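Long-range contacts in UV damage endonuclease (Sulfolobus acidocaldarius, PDB 3TC3), which probably acts as a metal-dependent endonuclease of DNA excision repair, recognising different DNA lesions, including UV damage, and cutting the damaged strand: residues D220-S225 and S253-G258; M249-E254 and M286-D291. All blocks are in the same frame, centred on the assembly; numbering follows the deposited sequence.

Overall arrangement
The chain first leaves strand 217-220 of the eight-stranded TIM barrel at 220-225, passes through helix 233-241 and returns along strand 249-252 to 253-258, where interaction 1 closes a loop of 27 intervening residues. Interaction 2 starts before that loop has closed: from 249-254 the chain runs through helix 270-279 to strand 283-287 and pairs at 286-291. The two loops therefore cross rather than nest, and share Ser253 and Glu254. Their centres lie about 9 Å apart. Together they tie the sixth, seventh and eighth strands at the ends where Asp220, Asp251 and Glu288 gather round the manganese ion, with Glu195 of the fifth strand completing its protein ligands.

Interaction 1: D220-S225 and S253-G258; sequences DNLHHS and SEQEPG. With MN (manganese (II) ion), chain C.
The side-chain amide of Asn221, the first residue of a short helix, binds the backbone N and O of the same residue, Ser253. Its OD1 accepts from Ser253 N at 2.8 Å, in the carbonyl plane and on a lone pair, with a nearly straight N-H...O angle of 165°. On the other branch ND2 makes a weak bond to Ser253 O at 3.2 Å, so one side chain meets both the N-H and the carbonyl of Ser253, the latter weakly. A chi1 of 67°, with CG between the backbone N and the carbonyl carbon, turns the amide out to that backbone. Next to it Leu222 supplies the apolar part of the contact: CD2 rests on Glu254 O at 3.7 Å, and CD1 lies 4.1 Å from Gln255 CB. On the preceding residue the carboxylate divides its work, Asp220 OD1 capping the helix through His223 N (2.9 Å) while Asp220 OD2 binds the manganese ion at 1.9 Å. The contact thus lies at the metal-binding mouth of the TIM barrel, fastening helix 221-226, which directly follows strand 217-220, to the loop that leads from strand 249-252 toward helix 270-279.

Interaction 2: M249-E254 and M286-D291; sequences MIDYSE and MLEVKD. With MN (manganese (II) ion), chain C.
Ser253 OG donates to Glu288 O over just 2.6 Å, almost straight in line with the carbonyl, one residue on from the backbone bond of Glu288 N to Tyr252 O. OG reaches the carbonyl because chi1 (-160°) sets it anti to the backbone N; Val289 CG1 packs 3.9 Å from Ser253 OG. Earlier in both segments the backbones run parallel. Met286 N donates to Ile250 O, Tyr252 N to Met286 O, and Glu288 N to Tyr252 O at 2.9 Å, and the directions of 250-253 and 286-289 differ by only 9°. These are the seventh and eighth strands of the TIM barrel, joined in a beta-alpha-beta unit through helix 270-279, and the carboxylates near their C-terminal ends form part of its metal site. Glu288, extended beyond CG, binds the manganese ion through OE1 at 2.3 Å, while Asp251 OD2 is the more distant ligand, at a long 2.8 Å from the ion. The two carboxylates are stacked with their planes 28° apart, bringing Asp251 OD2 within 3.3 Å of Glu288 OE2. The metal probably offsets the repulsion, as does Arg78, which forms salt bridges to Asp251 OD1 and Glu288 OE2; Gln160 also donates to Asp251 OD2. A water on the metal also lies against Glu288 OE2, probably as a donor. Tyr252 and Leu287 point to the face of the sheet turned away from the metal, where Leu287 CD2 meets Tyr252 CD1 obliquely at 3.8 Å. Phe276 of helix 270-279 packs edge-to-face with the tyrosine ring, whose hydroxyl donates to Glu254 OE2 at 2.7 Å, from above the carboxylate plane.

Interaction 1: D220-S225 and S253-G258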
loop_
_atom_site.group_PDB
_atom_site.type_symbol
_atom_site.label_atom_id
_atom_site.label_comp_id
_atom_site.label_asym_id
_atom_site.label_seq_id
_atom_site.Cartn_x
_atom_site.Cartn_y
_atom_site.Cartn_z
ATOM N N ASP A 220 4.770 10.124 0.965
ATOM C CA ASP A 220 3.745 10.468 -0.011
ATOM C C ASP A 220 3.976 11.902 -0.383
ATOM O O ASP A 220 3.893 12.766 0.457
ATOM C CB ASP A 220 2.406 10.273 0.588
ATOM C CG ASP A 220 1.359 10.544 -0.428
ATOM O OD1 ASP A 220 1.216 11.638 -0.950
ATOM O OD2 ASP A 220 0.633 9.525 -0.738
ATOM N N ASN A 221 4.331 12.101 -1.660
ATOM C CA ASN A 221 4.777 13.452 -2.064
ATOM C C ASN A 221 3.607 14.479 -2.037
ATOM O O ASN A 221 3.845 15.598 -1.624
ATOM C CB ASN A 221 5.438 13.433 -3.405
ATOM C CG ASN A 221 4.522 13.105 -4.523
ATOM O OD1 ASN A 221 3.663 12.196 -4.439
ATOM N ND2 ASN A 221 4.703 13.844 -5.639
ATOM N N LEU A 222 2.421 14.109 -2.504
ATOM C CA LEU A 222 1.316 15.095 -2.533
ATOM C C LEU A 222 0.969 15.429 -1.083
ATOM O O LEU A 222 0.817 16.587 -0.742
ATOM C CB LEU A 222 0.120 14.464 -3.249
ATOM C CG LEU A 222 -1.151 15.338 -3.262
ATOM C CD1 LEU A 222 -0.887 16.652 -3.946
ATOM C CD2 LEU A 222 -2.285 14.574 -3.984
ATOM N N HIS A 223 0.943 14.416 -0.187
ATOM C CA HIS A 223 0.603 14.745 1.186
ATOM C C HIS A 223 1.607 15.663 1.838
ATOM O O HIS A 223 1.253 16.576 2.615
ATOM C CB HIS A 223 0.470 13.475 2.017
ATOM C CG HIS A 223 -0.636 12.534 1.579
ATOM N ND1 HIS A 223 -0.725 11.267 2.093
ATOM C CD2 HIS A 223 -1.623 12.651 0.614
ATOM C CE1 HIS A 223 -1.761 10.593 1.522
ATOM N NE2 HIS A 223 -2.319 11.403 0.596
ATOM N N HIS A 224 2.867 15.392 1.567
ATOM C CA HIS A 224 3.921 16.263 2.114
ATOM C C HIS A 224 3.827 17.661 1.558
ATOM O O HIS A 224 4.048 18.609 2.317
ATOM C CB HIS A 224 5.262 15.609 1.740
ATOM C CG HIS A 224 6.476 16.437 2.213
ATOM N ND1 HIS A 224 6.856 16.480 3.528
ATOM C CD2 HIS A 224 7.380 17.242 1.513
ATOM C CE1 HIS A 224 7.941 17.325 3.654
ATOM N NE2 HIS A 224 8.269 17.759 2.418
ATOM N N SER A 225 3.480 17.810 0.278
ATOM C CA SER A 225 3.405 19.133 -0.319
ATOM C C SER A 225 2.335 19.935 0.438
ATOM O O SER A 225 2.438 21.198 0.582
ATOM C CB SER A 225 3.074 19.034 -1.790
ATOM O OG SER A 225 1.707 18.725 -2.072
ATOM N N SER A 253 1.783 10.937 -6.147
ATOM C CA SER A 253 0.531 11.475 -6.704
ATOM C C SER A 253 0.664 12.909 -7.039
ATOM O O SER A 253 1.725 13.481 -6.859
ATOM C CB SER A 253 -0.663 11.276 -5.736
ATOM O OG SER A 253 -1.845 11.383 -6.561
ATOM N N GLU A 254 -0.402 13.429 -7.668
ATOM C CA GLU A 254 -0.434 14.844 -8.003
ATOM C C GLU A 254 -1.824 15.371 -7.705
ATOM O O GLU A 254 -2.783 14.596 -7.638
ATOM C CB GLU A 254 -0.184 15.099 -9.505
ATOM C CG GLU A 254 1.194 14.596 -10.011
ATOM C CD GLU A 254 1.312 14.794 -11.450
ATOM O OE1 GLU A 254 0.658 15.712 -12.017
ATOM O OE2 GLU A 254 2.083 14.068 -12.059
ATOM N N GLN A 255 -1.889 16.677 -7.582
ATOM C CA GLN A 255 -3.139 17.339 -7.400
ATOM C C GLN A 255 -3.956 17.330 -8.684
ATOM O O GLN A 255 -3.425 17.692 -9.741
ATOM C CB GLN A 255 -2.801 18.745 -6.910
ATOM C CG GLN A 255 -4.094 19.640 -6.918
ATOM C CD GLN A 255 -4.985 19.201 -5.795
ATOM O OE1 GLN A 255 -4.504 18.990 -4.652
ATOM N NE2 GLN A 255 -6.281 19.010 -6.086
ATOM N N GLU A 256 -5.247 16.904 -8.618
ATOM C CA GLU A 256 -6.140 17.126 -9.809
ATOM C C GLU A 256 -6.487 18.622 -9.954
ATOM O O GLU A 256 -6.952 19.241 -8.992
ATOM C CB GLU A 256 -7.403 16.350 -9.665
ATOM C CG GLU A 256 -8.343 16.390 -10.923
ATOM C CD GLU A 256 -7.847 15.619 -12.091
ATOM O OE1 GLU A 256 -6.621 15.281 -12.107
ATOM O OE2 GLU A 256 -8.710 15.279 -12.966
ATOM N N PRO A 257 -6.223 19.177 -11.136
ATOM C CA PRO A 257 -6.478 20.607 -11.314
ATOM C C PRO A 257 -7.939 20.903 -11.091
ATOM O O PRO A 257 -8.788 20.142 -11.520
ATOM C CB PRO A 257 -6.157 20.815 -12.771
ATOM C CG PRO A 257 -5.118 19.739 -13.107
ATOM C CD PRO A 257 -5.530 18.574 -12.306
ATOM N N GLY A 258 -8.233 22.007 -10.393
ATOM C CA GLY A 258 -9.631 22.353 -10.217
ATOM C C GLY A 258 -10.320 21.739 -9.026
ATOM O O GLY A 258 -11.484 22.121 -8.700
HETATM MN MN MN C . -0.322 7.845 -0.479
HETATM O O HOH W 1 -1.706 6.025 0.216
#

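Interaction 2: M249-E254 and M286-D291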
loop_
_atom_site.group_PDB
_atom_site.type_symbol
_atom_site.label_atom_id
_atom_site.label_comp_id
_atom_site.label_asym_id
_atom_site.label_seq_id
_atom_site.Cartn_x
_atom_site.Cartn_y
_atom_site.Cartn_z
ATOM N N MET A 249 9.948 2.522 -0.300
ATOM C CA MET A 249 8.802 2.752 -1.160
ATOM C C MET A 249 8.367 4.126 -1.019
ATOM O O MET A 249 8.351 4.654 0.099
ATOM C CB MET A 249 7.673 1.865 -0.752
ATOM C CG MET A 249 7.949 0.365 -0.804
ATOM S SD MET A 249 6.542 -0.617 -0.139
ATOM C CE MET A 249 7.111 -2.237 -0.413
ATOM N N ILE A 250 7.956 4.778 -2.122
ATOM C CA ILE A 250 7.316 6.078 -2.045
ATOM C C ILE A 250 5.973 6.030 -2.760
ATOM O O ILE A 250 5.775 5.244 -3.715
ATOM C CB ILE A 250 8.136 7.245 -2.569
ATOM C CG1 ILE A 250 8.461 7.131 -3.992
ATOM C CG2 ILE A 250 9.528 7.310 -1.833
ATOM C CD1 ILE A 250 9.419 8.276 -4.467
ATOM N N ASP A 251 5.029 6.833 -2.309
ATOM C CA ASP A 251 3.715 7.008 -2.986
ATOM C C ASP A 251 3.701 8.283 -3.784
ATOM O O ASP A 251 3.929 9.383 -3.197
ATOM C CB ASP A 251 2.566 7.065 -2.004
ATOM C CG ASP A 251 2.202 5.705 -1.375
ATOM O OD1 ASP A 251 2.479 4.660 -1.907
ATOM O OD2 ASP A 251 1.485 5.728 -0.364
ATOM N N TYR A 252 3.546 8.186 -5.105
ATOM C CA TYR A 252 3.578 9.354 -5.966
ATOM C C TYR A 252 2.150 9.699 -6.374
ATOM O O TYR A 252 1.428 8.892 -6.966
ATOM C CB TYR A 252 4.444 9.109 -7.228
ATOM C CG TYR A 252 4.372 10.328 -8.158
ATOM C CD1 TYR A 252 3.369 10.443 -9.177
ATOM C CD2 TYR A 252 5.301 11.361 -8.048
ATOM C CE1 TYR A 252 3.307 11.537 -10.013
ATOM C CE2 TYR A 252 5.310 12.396 -8.893
ATOM C CZ TYR A 252 4.278 12.558 -9.852
ATOM O OH TYR A 252 4.312 13.663 -10.644
ATOM N N SER A 253 1.783 10.937 -6.147
ATOM C CA SER A 253 0.531 11.475 -6.704
ATOM C C SER A 253 0.664 12.909 -7.039
ATOM O O SER A 253 1.725 13.481 -6.859
ATOM C CB SER A 253 -0.663 11.276 -5.736
ATOM O OG SER A 253 -1.845 11.383 -6.561
ATOM N N GLU A 254 -0.402 13.429 -7.668
ATOM C CA GLU A 254 -0.434 14.844 -8.003
ATOM C C GLU A 254 -1.824 15.371 -7.705
ATOM O O GLU A 254 -2.783 14.596 -7.638
ATOM C CB GLU A 254 -0.184 15.099 -9.505
ATOM C CG GLU A 254 1.194 14.596 -10.011
ATOM C CD GLU A 254 1.312 14.794 -11.450
ATOM O OE1 GLU A 254 0.658 15.712 -12.017
ATOM O OE2 GLU A 254 2.083 14.068 -12.059
ATOM N N MET A 286 5.102 3.970 -6.133
ATOM C CA MET A 286 3.715 3.503 -6.350
ATOM C C MET A 286 2.866 4.635 -6.830
ATOM O O MET A 286 2.767 5.699 -6.142
ATOM C CB MET A 286 3.140 3.059 -4.997
ATOM C CG MET A 286 1.674 2.488 -5.112
ATOM S SD MET A 286 1.470 1.152 -6.311
ATOM C CE MET A 286 2.604 -0.060 -5.616
ATOM N N LEU A 287 2.338 4.561 -8.044
ATOM C CA LEU A 287 1.478 5.642 -8.579
ATOM C C LEU A 287 0.085 5.639 -8.098
ATOM O O LEU A 287 -0.610 4.607 -8.231
ATOM C CB LEU A 287 1.446 5.593 -10.129
ATOM C CG LEU A 287 2.832 5.512 -10.730
ATOM C CD1 LEU A 287 2.696 5.304 -12.271
ATOM C CD2 LEU A 287 3.649 6.838 -10.498
ATOM N N GLU A 288 -0.318 6.663 -7.386
ATOM C CA GLU A 288 -1.700 6.692 -6.854
ATOM C C GLU A 288 -2.488 7.739 -7.637
ATOM O O GLU A 288 -2.533 8.977 -7.296
ATOM C CB GLU A 288 -1.643 7.152 -5.380
ATOM C CG GLU A 288 -0.965 6.134 -4.488
ATOM C CD GLU A 288 -1.113 6.460 -3.015
ATOM O OE1 GLU A 288 -0.948 7.667 -2.669
ATOM O OE2 GLU A 288 -1.265 5.529 -2.229
ATOM N N VAL A 289 -2.787 7.305 -8.843
ATOM C CA VAL A 289 -3.597 8.171 -9.748
ATOM C C VAL A 289 -4.711 7.296 -10.322
ATOM O O VAL A 289 -4.664 6.077 -10.372
ATOM C CB VAL A 289 -2.721 8.781 -10.837
ATOM C CG1 VAL A 289 -1.876 9.961 -10.244
ATOM C CG2 VAL A 289 -1.893 7.735 -11.620
ATOM N N LYS A 290 -5.735 7.968 -10.851
ATOM C CA LYS A 290 -6.935 7.214 -11.052
ATOM C C LYS A 290 -6.892 6.363 -12.330
ATOM O O LYS A 290 -7.672 5.411 -12.407
ATOM C CB LYS A 290 -8.109 8.186 -11.235
ATOM C CG LYS A 290 -8.323 9.058 -9.934
ATOM C CD LYS A 290 -8.905 8.268 -8.845
ATOM C CE LYS A 290 -9.242 9.298 -7.713
ATOM N NZ LYS A 290 -8.731 8.745 -6.415
ATOM N N ASP A 291 -5.979 6.652 -13.270
ATOM C CA ASP A 291 -5.910 5.753 -14.467
ATOM C C ASP A 291 -4.892 4.628 -14.370
ATOM O O ASP A 291 -4.691 3.893 -15.371
ATOM C CB ASP A 291 -5.660 6.583 -15.783
ATOM C CG ASP A 291 -4.335 7.291 -15.839
ATOM O OD1 ASP A 291 -3.574 7.228 -14.826
ATOM O OD2 ASP A 291 -4.088 7.889 -16.901
HETATM MN MN MN C . -0.322 7.845 -0.479
HETATM O O HOH W 1 -1.706 6.025 0.216
#